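Local coordinates for sigma regulatory family protein-PP2C phosphatase (Chlamydia trachomatis serovar L2, PDB 6MAB) that probably acts as a phosphatase in sigma-factor regulation, its periplasmic sensor domain, the part held here, being implicated in responding to TCA-cycle intermediates, at residues Pro56-Ser61 with Ser92-Leu97; Val233-Gly238 with Leu257-Lys262. One frame throughout, in Å; residues are numbered along the deposited sequence. Where two conformers were deposited one is given.

Contact 1 (Pro56-Ser61 with Ser92-Leu97)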
# COMPACT_ATOMS: atom_id res chain seq x y z
N PRO A 56 24.63 8.19 13.75
CA PRO A 56 24.56 6.87 13.10
C PRO A 56 25.48 5.87 13.79
O PRO A 56 26.65 6.14 14.06
CB PRO A 56 25.01 7.17 11.67
CG PRO A 56 24.63 8.58 11.45
CD PRO A 56 24.86 9.26 12.77
N ASP A 57 24.91 4.70 14.07
CA ASP A 57 25.55 3.65 14.86
C ASP A 57 25.77 2.46 13.94
O ASP A 57 24.84 1.69 13.66
CB ASP A 57 24.66 3.28 16.04
CG ASP A 57 25.33 2.29 17.00
OD1 ASP A 57 26.29 1.59 16.61
OD2 ASP A 57 24.86 2.19 18.15
N LEU A 58 27.02 2.30 13.48
CA LEU A 58 27.34 1.20 12.58
C LEU A 58 27.22 -0.14 13.30
O LEU A 58 26.65 -1.10 12.75
CB LEU A 58 28.75 1.38 12.02
CG LEU A 58 29.20 0.29 11.05
CD1 LEU A 58 28.23 0.18 9.88
CD2 LEU A 58 30.61 0.56 10.53
N ALA A 59 27.73 -0.23 14.52
CA ALA A 59 27.66 -1.48 15.27
C ALA A 59 26.22 -1.96 15.41
O ALA A 59 25.92 -3.13 15.20
CB ALA A 59 28.30 -1.30 16.65
N LEU A 60 25.32 -1.06 15.80
CA LEU A 60 23.93 -1.45 15.95
C LEU A 60 23.35 -1.88 14.61
O LEU A 60 22.59 -2.86 14.53
CB LEU A 60 23.12 -0.31 16.55
CG LEU A 60 21.63 -0.58 16.65
CD1 LEU A 60 21.36 -1.80 17.51
CD2 LEU A 60 20.90 0.63 17.20
N SER A 61 23.67 -1.15 13.55
CA SER A 61 23.20 -1.51 12.21
C SER A 61 23.63 -2.92 11.84
O SER A 61 22.83 -3.69 11.28
CB SER A 61 23.74 -0.49 11.20
OG SER A 61 23.21 0.80 11.48
N SER A 92 19.17 -2.05 9.19
CA SER A 92 19.57 -3.33 8.63
C SER A 92 20.13 -3.19 7.23
O SER A 92 20.79 -4.11 6.74
CB SER A 92 18.39 -4.30 8.60
OG SER A 92 17.38 -3.84 7.71
N ARG A 93 19.86 -2.06 6.56
CA ARG A 93 20.44 -1.72 5.26
C ARG A 93 21.58 -0.75 5.52
O ARG A 93 21.36 0.45 5.67
CB ARG A 93 19.43 -1.09 4.31
CG ARG A 93 18.59 -2.06 3.51
CD ARG A 93 17.51 -1.32 2.74
NE ARG A 93 17.97 -0.73 1.49
CZ ARG A 93 17.26 0.13 0.76
NH1 ARG A 93 16.05 0.51 1.15
NH2 ARG A 93 17.76 0.61 -0.37
N ILE A 94 22.81 -1.28 5.56
CA ILE A 94 23.95 -0.47 5.96
C ILE A 94 24.05 0.75 5.06
O ILE A 94 24.43 1.85 5.51
CB ILE A 94 25.24 -1.31 5.92
CG1 ILE A 94 25.08 -2.55 6.81
CG2 ILE A 94 26.46 -0.48 6.31
CD1 ILE A 94 24.66 -2.26 8.24
N GLU A 95 23.72 0.58 3.78
CA GLU A 95 23.85 1.65 2.80
C GLU A 95 22.92 2.82 3.10
O GLU A 95 23.17 3.94 2.62
CB GLU A 95 23.59 1.08 1.40
CG GLU A 95 22.14 0.58 1.15
CD GLU A 95 21.92 -0.92 1.43
OE1 GLU A 95 22.66 -1.53 2.25
OE2 GLU A 95 20.98 -1.49 0.83
N GLN A 96 21.85 2.60 3.87
CA GLN A 96 20.93 3.66 4.27
C GLN A 96 21.42 4.47 5.46
O GLN A 96 20.86 5.53 5.75
CB GLN A 96 19.56 3.10 4.63
CG GLN A 96 18.83 2.42 3.49
CD GLN A 96 18.68 3.31 2.29
OE1 GLN A 96 19.58 3.37 1.45
NE2 GLN A 96 17.56 4.01 2.19
N LEU A 97 22.46 4.00 6.15
CA LEU A 97 22.86 4.63 7.39
C LEU A 97 23.26 6.09 7.17
O LEU A 97 24.07 6.41 6.29
CB LEU A 97 24.01 3.83 7.99
CG LEU A 97 24.45 4.15 9.40
CD1 LEU A 97 23.29 3.97 10.36
CD2 LEU A 97 25.59 3.23 9.78
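L97 reaches across to P56, L58 and S61, while the guanidinium of R93 lies to the side of this contact and takes no part in it: Q96 CD sits over the centre of one face, and E95 OE2 salt-bridges to NE at the edge, in the guanidinium plane. E95 OE2, for its part, is met from above the carboxylate plane. E74 is a second carboxylate partner, at NH1 of R93. The setting is the N-terminus of helix 58-68, with D57 as N-cap, against the 3-10 turn 94-96 that follows the edge strand 86-91 of a five-stranded antiparallel sheet. The strand order 2-1-5-4-3 is consistent with the PAS-like fold of Cache-type sensor domains.

The principle illustrated is an apolar side chain seated against a capped helix start. L97 holds CG anti to its backbone N (chi1 -170°), and its isobutyl fork covers three neighbours. CD1 lies 3.4 Å from S61 OG, while CG meets P56 CB and CD2 meets L58 CD1. The side chain of L58 crosses those of both L97 and I94 at about a right angle, its CD1 touching I94 CG2. I94 CD1 also rests on S61 CB at 3.6 Å.

The capping bond runs from L60 N to D57 OD1 (2.9 Å), nearly straight at 170° and entering from above the carboxylate plane. The S61 hydroxyl donates to D57 O and is also hydrogen-bonded to S91 N of the edge strand. That carbonyl is gripped twice, S61 OG (2.9 Å) and S61 N (3.1 Å) approaching D57 O from opposite faces of its plane.

Contact 2 (Val233-Gly238 with Leu257-Lys262)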
# COMPACT_ATOMS: atom_id res chain seq x y z
N VAL A 233 -17.93 0.20 -11.14
CA VAL A 233 -17.34 0.92 -12.27
C VAL A 233 -17.26 0.02 -13.49
O VAL A 233 -17.29 -1.20 -13.41
CB VAL A 233 -15.93 1.43 -11.92
CG1 VAL A 233 -16.00 2.42 -10.76
CG2 VAL A 233 -15.02 0.24 -11.58
N SER A 234 -17.12 0.67 -14.66
CA SER A 234 -16.82 -0.03 -15.90
C SER A 234 -15.57 0.59 -16.51
O SER A 234 -15.27 1.77 -16.31
CB SER A 234 -17.99 0.04 -16.91
OG SER A 234 -18.23 1.37 -17.34
N PHE A 235 -14.84 -0.24 -17.24
CA PHE A 235 -13.65 0.21 -17.97
C PHE A 235 -13.30 -0.86 -18.99
O PHE A 235 -13.91 -1.92 -19.02
CB PHE A 235 -12.49 0.51 -17.01
CG PHE A 235 -12.01 -0.66 -16.22
CD1 PHE A 235 -12.71 -1.08 -15.10
CD2 PHE A 235 -10.84 -1.31 -16.57
CE1 PHE A 235 -12.26 -2.16 -14.34
CE2 PHE A 235 -10.38 -2.38 -15.84
CZ PHE A 235 -11.07 -2.80 -14.70
N CYS A 236 -12.33 -0.55 -19.84
CA CYS A 236 -11.87 -1.48 -20.85
C CYS A 236 -10.39 -1.79 -20.64
O CYS A 236 -9.61 -0.93 -20.21
CB CYS A 236 -12.08 -0.91 -22.26
SG CYS A 236 -13.80 -0.82 -22.72
N ILE A 237 -10.03 -3.04 -20.95
CA ILE A 237 -8.63 -3.48 -21.03
C ILE A 237 -8.44 -4.00 -22.43
O ILE A 237 -9.03 -5.02 -22.81
CB ILE A 237 -8.29 -4.56 -20.00
CG1 ILE A 237 -8.51 -4.03 -18.60
CG2 ILE A 237 -6.83 -4.98 -20.18
CD1 ILE A 237 -8.32 -5.11 -17.52
N GLY A 238 -7.60 -3.32 -23.21
CA GLY A 238 -7.49 -3.68 -24.62
C GLY A 238 -8.88 -3.55 -25.20
O GLY A 238 -9.56 -2.54 -25.02
N LEU A 257 -9.51 -2.63 -5.95
CA LEU A 257 -10.41 -2.74 -7.09
C LEU A 257 -10.51 -4.22 -7.46
O LEU A 257 -9.50 -4.82 -7.84
CB LEU A 257 -9.88 -1.93 -8.29
CG LEU A 257 -10.60 -2.19 -9.62
CD1 LEU A 257 -12.01 -1.66 -9.66
CD2 LEU A 257 -9.76 -1.56 -10.76
N THR A 258 -11.69 -4.82 -7.32
CA THR A 258 -11.89 -6.13 -7.94
C THR A 258 -12.59 -5.93 -9.28
O THR A 258 -13.34 -4.98 -9.47
CB THR A 258 -12.69 -7.06 -7.04
OG1 THR A 258 -13.86 -6.37 -6.62
CG2 THR A 258 -11.84 -7.46 -5.83
N TYR A 259 -12.30 -6.81 -10.24
CA TYR A 259 -12.85 -6.61 -11.57
C TYR A 259 -12.93 -7.95 -12.28
O TYR A 259 -12.28 -8.93 -11.89
CB TYR A 259 -12.04 -5.56 -12.39
CG TYR A 259 -10.58 -5.95 -12.72
CD1 TYR A 259 -9.57 -5.78 -11.79
CD2 TYR A 259 -10.25 -6.50 -13.96
CE1 TYR A 259 -8.25 -6.15 -12.06
CE2 TYR A 259 -8.91 -6.86 -14.24
CZ TYR A 259 -7.94 -6.68 -13.28
OH TYR A 259 -6.62 -7.04 -13.53
N GLU A 260 -13.75 -7.97 -13.33
CA GLU A 260 -14.05 -9.19 -14.08
C GLU A 260 -14.59 -8.77 -15.44
O GLU A 260 -15.15 -7.68 -15.59
CB GLU A 260 -15.08 -10.04 -13.32
CG GLU A 260 -15.51 -11.31 -14.03
CD GLU A 260 -14.35 -12.27 -14.33
OE1 GLU A 260 -13.52 -11.97 -15.24
OE2 GLU A 260 -14.28 -13.32 -13.66
N GLU A 261 -14.40 -9.64 -16.43
CA GLU A 261 -15.00 -9.38 -17.73
C GLU A 261 -16.51 -9.23 -17.60
O GLU A 261 -17.17 -10.03 -16.94
CB GLU A 261 -14.65 -10.50 -18.70
CG GLU A 261 -13.17 -10.60 -18.98
CD GLU A 261 -12.82 -11.73 -19.92
OE1 GLU A 261 -13.60 -11.99 -20.85
OE2 GLU A 261 -11.76 -12.35 -19.71
N LYS A 262 -17.05 -8.19 -18.22
CA LYS A 262 -18.50 -7.99 -18.21
C LYS A 262 -19.25 -9.22 -18.71
O LYS A 262 -20.31 -9.57 -18.19
CB LYS A 262 -18.83 -6.76 -19.07
CG LYS A 262 -20.29 -6.42 -19.12
CD LYS A 262 -20.52 -5.10 -19.86
CE LYS A 262 -21.85 -5.00 -20.53
NZ LYS A 262 -21.91 -3.76 -21.36
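F235 drives its ring edge toward the face of Y259, an offset edge-to-face pair whose centroids stand 5.7 Å apart with the planes at 62°. The leading atom is F235 CZ, which meets Y259 CB at 3.7 Å and Y259 CG at 3.8 Å, so the tip of the phenyl ring presses on the root of the tyrosine side chain. Both Y259 CB and CG lie at the rim of F235, close to the plane of its ring. The two aromatic side chains cross at about a right angle, and each carries CG between its backbone N and carbonyl carbon, the crowded position. For F235 this matters, because its CB does not point at the other strand: chi1 62° sets CG where the ring can extend across, with CZ reaching Y259.

The example shows how strands that are not neighbours can still pack through their side chains. Strands 232-237 and 254-261 belong to one antiparallel sheet, in the second of two sheet-bearing modules of a probable double-Cache sensor region, and strand 240-249 runs between them. The axes of segments 233-237 and 257-261 approach to 9.0 Å and cross at -61°, consistent with a strongly twisted sheet. M242 of the intervening strand touches the side chains of both F235 and Y259.

Aliphatic contacts accompany the aromatic pair. I237 holds CD1 anti to its CA, an extended chain that carries this methyl to 3.8 Å from Y259 CE2 while crossing the tyrosine side chain at about a right angle. V233 and L257 meet obliquely through one branch each, CG2 of V233 lying 4.0 Å from CD1 of L257. The other L257 branch, CD2, makes a looser approach to F235 CZ at 4.3 Å. The OH of the buried Y259 is hydrogen-bonded to OD2 of D184.

From the N terminus, the chain runs through the long helix 2-31 and helix 35-45 before contact 1 opens at the start of helix 58-68. It closes after strands 74-80 and 86-91, a loop of 30 residues that ties this helix start to the rim of the first sheet. The chain then completes that sheet, passes helix 153-160 and enters the second sheet. There contact 2 spans only 18 residues, with strand 240-249 among them, and joins two strands within one sheet. The loops lie in series, neither nested nor crossed. The centres of contact 1 and contact 2 are about 45 Å apart, on opposite sides of the chain's centre. The nearest atoms of contact 1 and contact 2 are about 27 Å apart.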